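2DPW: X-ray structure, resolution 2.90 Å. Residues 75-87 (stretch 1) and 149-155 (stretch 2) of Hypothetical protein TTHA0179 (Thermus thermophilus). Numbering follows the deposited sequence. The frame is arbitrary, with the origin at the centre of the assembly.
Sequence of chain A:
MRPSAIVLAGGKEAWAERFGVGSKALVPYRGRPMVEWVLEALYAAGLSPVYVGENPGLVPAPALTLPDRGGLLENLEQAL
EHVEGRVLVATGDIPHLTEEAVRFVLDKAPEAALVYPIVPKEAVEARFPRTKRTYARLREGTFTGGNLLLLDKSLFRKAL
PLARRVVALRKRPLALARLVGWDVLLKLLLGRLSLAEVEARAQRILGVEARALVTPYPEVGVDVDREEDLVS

Stretch 1, residues 75-87: NLEQALEHVEGRV
Stretch 2 (149-155) LLLDKSL

The most unusual feature of this contact is a single extended lysine that gathers acceptors from a helix and the loop after it. Lys153 points its CA-to-CB bond toward stretch 1 and runs out with chi1 to chi4 all t, placing NZ among three acceptors: 2.9 Å from Leu80 O, 2.7 Å from Val83 O and 3.0 Å from Glu84 OE2. All three are hydrogen bonds, and the last is also a salt bridge. Glu84 has its CA-to-CB bond directed away, yet with chi1 and chi2 both m and chi3 at -38° its carboxylate comes back to the amine. Val83 O and Glu84 OE2 lie 3.0 Å from each other, two acceptors that do not bond to one another but both receive from Lys153 NZ. The lysine's aliphatic part packs on hydrophobic neighbours, with Leu80 CD2 4.1 Å from Lys153 CG and Val83 CG2 4.2 Å from Lys153 CD.

The backbones meet as antiparallel strands. Val87 pairs with Leu151 (CA to CA 5.1 Å) through two reciprocal bonds: Val87 N to Leu151 O is 2.6 Å at 161°, and Leu151 N to Val87 O is 2.6 Å at 177°. Arg86 and Asp152 form the adjacent non-hydrogen-bonded pair, CA to CA 4.2 Å, where Arg86 CA donates a CA-H...O contact to Leu151 O at 3.1 Å. Beyond it, Gly85 (phi/psi 81/-145) accepts a weak bond from Lys153 N to Gly85 O, 3.1 Å at 134°.

Val87 (chi1 t) and Leu151 (m, t) share one sheet face. The preceding helix covers Leu151, with Leu76 (t, p) bringing CD2 to 4.2 Å from Leu151 CD1. Arg86 and Asp152 occupy the other face. Arg86 (t, t, p, chi4 168°) sets CG 3.8 Å from Leu150 CD1, and Leu150 CD2 lies over one guanidinium face. Asp152 (chi1 t) N-caps the helix beginning at Lys153: Leu155 N donates to Asp152 OD2 at 2.8 Å, a capping bond, though OD2 is less surely placed because it sits too close to a neighbour in the model.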

# COMPACT_ATOMS: atom_id res chain seq x y z
N ASN A 75 -8.08 10.46 -1.78
CA ASN A 75 -7.13 10.64 -2.86
C ASN A 75 -7.23 9.46 -3.80
O ASN A 75 -7.08 9.60 -5.01
CB ASN A 75 -5.70 10.74 -2.31
CG ASN A 75 -5.45 12.07 -1.60
OD1 ASN A 75 -6.11 13.07 -1.89
ND2 ASN A 75 -4.47 12.09 -0.71
N LEU A 76 -7.48 8.28 -3.25
CA LEU A 76 -7.60 7.10 -4.08
C LEU A 76 -8.80 7.20 -5.02
O LEU A 76 -8.73 6.80 -6.17
CB LEU A 76 -7.74 5.84 -3.22
CG LEU A 76 -7.92 4.56 -4.04
CD1 LEU A 76 -6.63 4.26 -4.81
CD2 LEU A 76 -8.30 3.41 -3.14
N GLU A 77 -9.91 7.73 -4.53
CA GLU A 77 -11.09 7.85 -5.37
C GLU A 77 -10.81 8.85 -6.48
O GLU A 77 -11.15 8.61 -7.64
CB GLU A 77 -12.31 8.29 -4.55
CG GLU A 77 -12.67 7.31 -3.43
CD GLU A 77 -14.00 7.64 -2.73
OE1 GLU A 77 -14.29 8.84 -2.51
OE2 GLU A 77 -14.74 6.69 -2.39
N GLN A 78 -10.18 9.97 -6.13
CA GLN A 78 -9.83 11.02 -7.10
C GLN A 78 -9.04 10.41 -8.26
O GLN A 78 -9.44 10.50 -9.42
CB GLN A 78 -9.02 12.11 -6.39
CG GLN A 78 -8.59 13.30 -7.25
CD GLN A 78 -7.75 14.32 -6.48
OE1 GLN A 78 -7.33 15.33 -7.02
NE2 GLN A 78 -7.50 14.04 -5.20
N ALA A 79 -7.92 9.77 -7.93
CA ALA A 79 -7.05 9.13 -8.90
C ALA A 79 -7.76 8.05 -9.73
O ALA A 79 -7.49 7.89 -10.92
CB ALA A 79 -5.84 8.54 -8.19
N LEU A 80 -8.66 7.31 -9.10
CA LEU A 80 -9.40 6.26 -9.79
C LEU A 80 -10.21 6.82 -10.96
O LEU A 80 -10.32 6.18 -12.00
CB LEU A 80 -10.34 5.54 -8.82
CG LEU A 80 -9.68 4.47 -7.95
CD1 LEU A 80 -10.62 4.03 -6.83
CD2 LEU A 80 -9.31 3.29 -8.81
N GLU A 81 -10.77 8.02 -10.77
CA GLU A 81 -11.55 8.67 -11.82
C GLU A 81 -10.71 8.78 -13.08
O GLU A 81 -11.23 8.79 -14.20
CB GLU A 81 -11.96 10.08 -11.39
CG GLU A 81 -12.92 10.17 -10.20
CD GLU A 81 -13.36 11.60 -9.89
OE1 GLU A 81 -12.66 12.55 -10.30
OE2 GLU A 81 -14.41 11.77 -9.23
N HIS A 82 -9.39 8.85 -12.91
CA HIS A 82 -8.48 8.98 -14.04
C HIS A 82 -7.79 7.71 -14.51
O HIS A 82 -6.79 7.78 -15.23
CB HIS A 82 -7.43 10.05 -13.73
CG HIS A 82 -8.01 11.40 -13.43
ND1 HIS A 82 -8.55 11.72 -12.20
CD2 HIS A 82 -8.15 12.50 -14.20
CE1 HIS A 82 -9.00 12.96 -12.23
NE2 HIS A 82 -8.77 13.46 -13.43
N VAL A 83 -8.28 6.54 -14.13
CA VAL A 83 -7.63 5.33 -14.60
C VAL A 83 -8.64 4.28 -15.03
O VAL A 83 -9.84 4.45 -14.84
CB VAL A 83 -6.70 4.73 -13.51
CG1 VAL A 83 -5.72 5.78 -13.03
CG2 VAL A 83 -7.52 4.20 -12.35
N GLU A 84 -8.15 3.19 -15.62
CA GLU A 84 -9.02 2.11 -16.07
C GLU A 84 -8.30 0.78 -15.94
O GLU A 84 -7.07 0.73 -15.94
CB GLU A 84 -9.44 2.33 -17.53
CG GLU A 84 -10.28 3.60 -17.80
CD GLU A 84 -11.68 3.55 -17.18
OE1 GLU A 84 -12.31 2.46 -17.19
OE2 GLU A 84 -12.16 4.60 -16.71
N GLY A 85 -9.07 -0.30 -15.82
CA GLY A 85 -8.51 -1.63 -15.71
C GLY A 85 -8.03 -2.03 -14.33
O GLY A 85 -8.63 -1.67 -13.33
N ARG A 86 -6.95 -2.81 -14.29
CA ARG A 86 -6.37 -3.24 -13.03
C ARG A 86 -5.28 -2.23 -12.71
O ARG A 86 -4.43 -1.96 -13.56
CB ARG A 86 -5.77 -4.64 -13.14
CG ARG A 86 -5.68 -5.35 -11.80
CD ARG A 86 -5.26 -6.81 -11.92
NE ARG A 86 -3.88 -6.96 -12.39
CZ ARG A 86 -3.19 -8.10 -12.37
NH1 ARG A 86 -3.75 -9.21 -11.90
NH2 ARG A 86 -1.94 -8.13 -12.81
N VAL A 87 -5.32 -1.67 -11.51
CA VAL A 87 -4.34 -0.66 -11.09
C VAL A 87 -3.61 -0.98 -9.80
O VAL A 87 -4.20 -1.49 -8.85
CB VAL A 87 -5.00 0.72 -10.93
CG1 VAL A 87 -4.00 1.73 -10.37
CG2 VAL A 87 -5.53 1.19 -12.28
N LEU A 149 -1.23 -1.92 -3.19
CA LEU A 149 -2.56 -2.50 -3.28
C LEU A 149 -2.95 -2.58 -4.75
O LEU A 149 -3.01 -1.57 -5.45
CB LEU A 149 -3.59 -1.66 -2.54
CG LEU A 149 -4.97 -2.31 -2.40
CD1 LEU A 149 -4.90 -3.51 -1.46
CD2 LEU A 149 -5.94 -1.28 -1.87
N LEU A 150 -3.22 -3.80 -5.20
CA LEU A 150 -3.59 -4.07 -6.58
C LEU A 150 -5.12 -4.12 -6.73
O LEU A 150 -5.79 -4.99 -6.15
CB LEU A 150 -2.94 -5.39 -7.00
CG LEU A 150 -3.08 -5.82 -8.45
CD1 LEU A 150 -2.76 -4.66 -9.39
CD2 LEU A 150 -2.15 -6.99 -8.69
N LEU A 151 -5.68 -3.20 -7.51
CA LEU A 151 -7.14 -3.16 -7.67
C LEU A 151 -7.68 -3.28 -9.07
O LEU A 151 -7.07 -2.84 -10.04
CB LEU A 151 -7.72 -1.85 -7.14
CG LEU A 151 -7.43 -1.34 -5.73
CD1 LEU A 151 -8.07 0.02 -5.62
CD2 LEU A 151 -7.94 -2.32 -4.66
N ASP A 152 -8.86 -3.87 -9.16
CA ASP A 152 -9.55 -3.97 -10.42
C ASP A 152 -10.58 -2.85 -10.24
O ASP A 152 -11.63 -3.07 -9.64
CB ASP A 152 -10.26 -5.30 -10.55
CG ASP A 152 -10.88 -5.46 -11.89
OD1 ASP A 152 -10.14 -5.78 -12.84
OD2 ASP A 152 -12.10 -5.23 -12.01
N LYS A 153 -10.23 -1.65 -10.71
CA LYS A 153 -11.08 -0.46 -10.60
C LYS A 153 -12.55 -0.83 -10.74
O LYS A 153 -13.36 -0.56 -9.85
CB LYS A 153 -10.76 0.56 -11.70
CG LYS A 153 -11.77 1.70 -11.71
CD LYS A 153 -11.46 2.76 -12.75
CE LYS A 153 -12.48 3.88 -12.67
NZ LYS A 153 -12.31 4.90 -13.73
N SER A 154 -12.87 -1.43 -11.89
CA SER A 154 -14.22 -1.86 -12.23
C SER A 154 -14.85 -2.77 -11.21
O SER A 154 -16.02 -2.61 -10.92
CB SER A 154 -14.18 -2.59 -13.55
OG SER A 154 -12.98 -3.34 -13.69
N LEU A 155 -14.11 -3.75 -10.69
CA LEU A 155 -14.71 -4.66 -9.71
C LEU A 155 -14.86 -3.97 -8.36
O LEU A 155 -15.83 -4.16 -7.62
CB LEU A 155 -13.83 -5.88 -9.53
CG LEU A 155 -13.73 -6.93 -10.63
CD1 LEU A 155 -12.66 -7.97 -10.29
CD2 LEU A 155 -15.07 -7.57 -10.77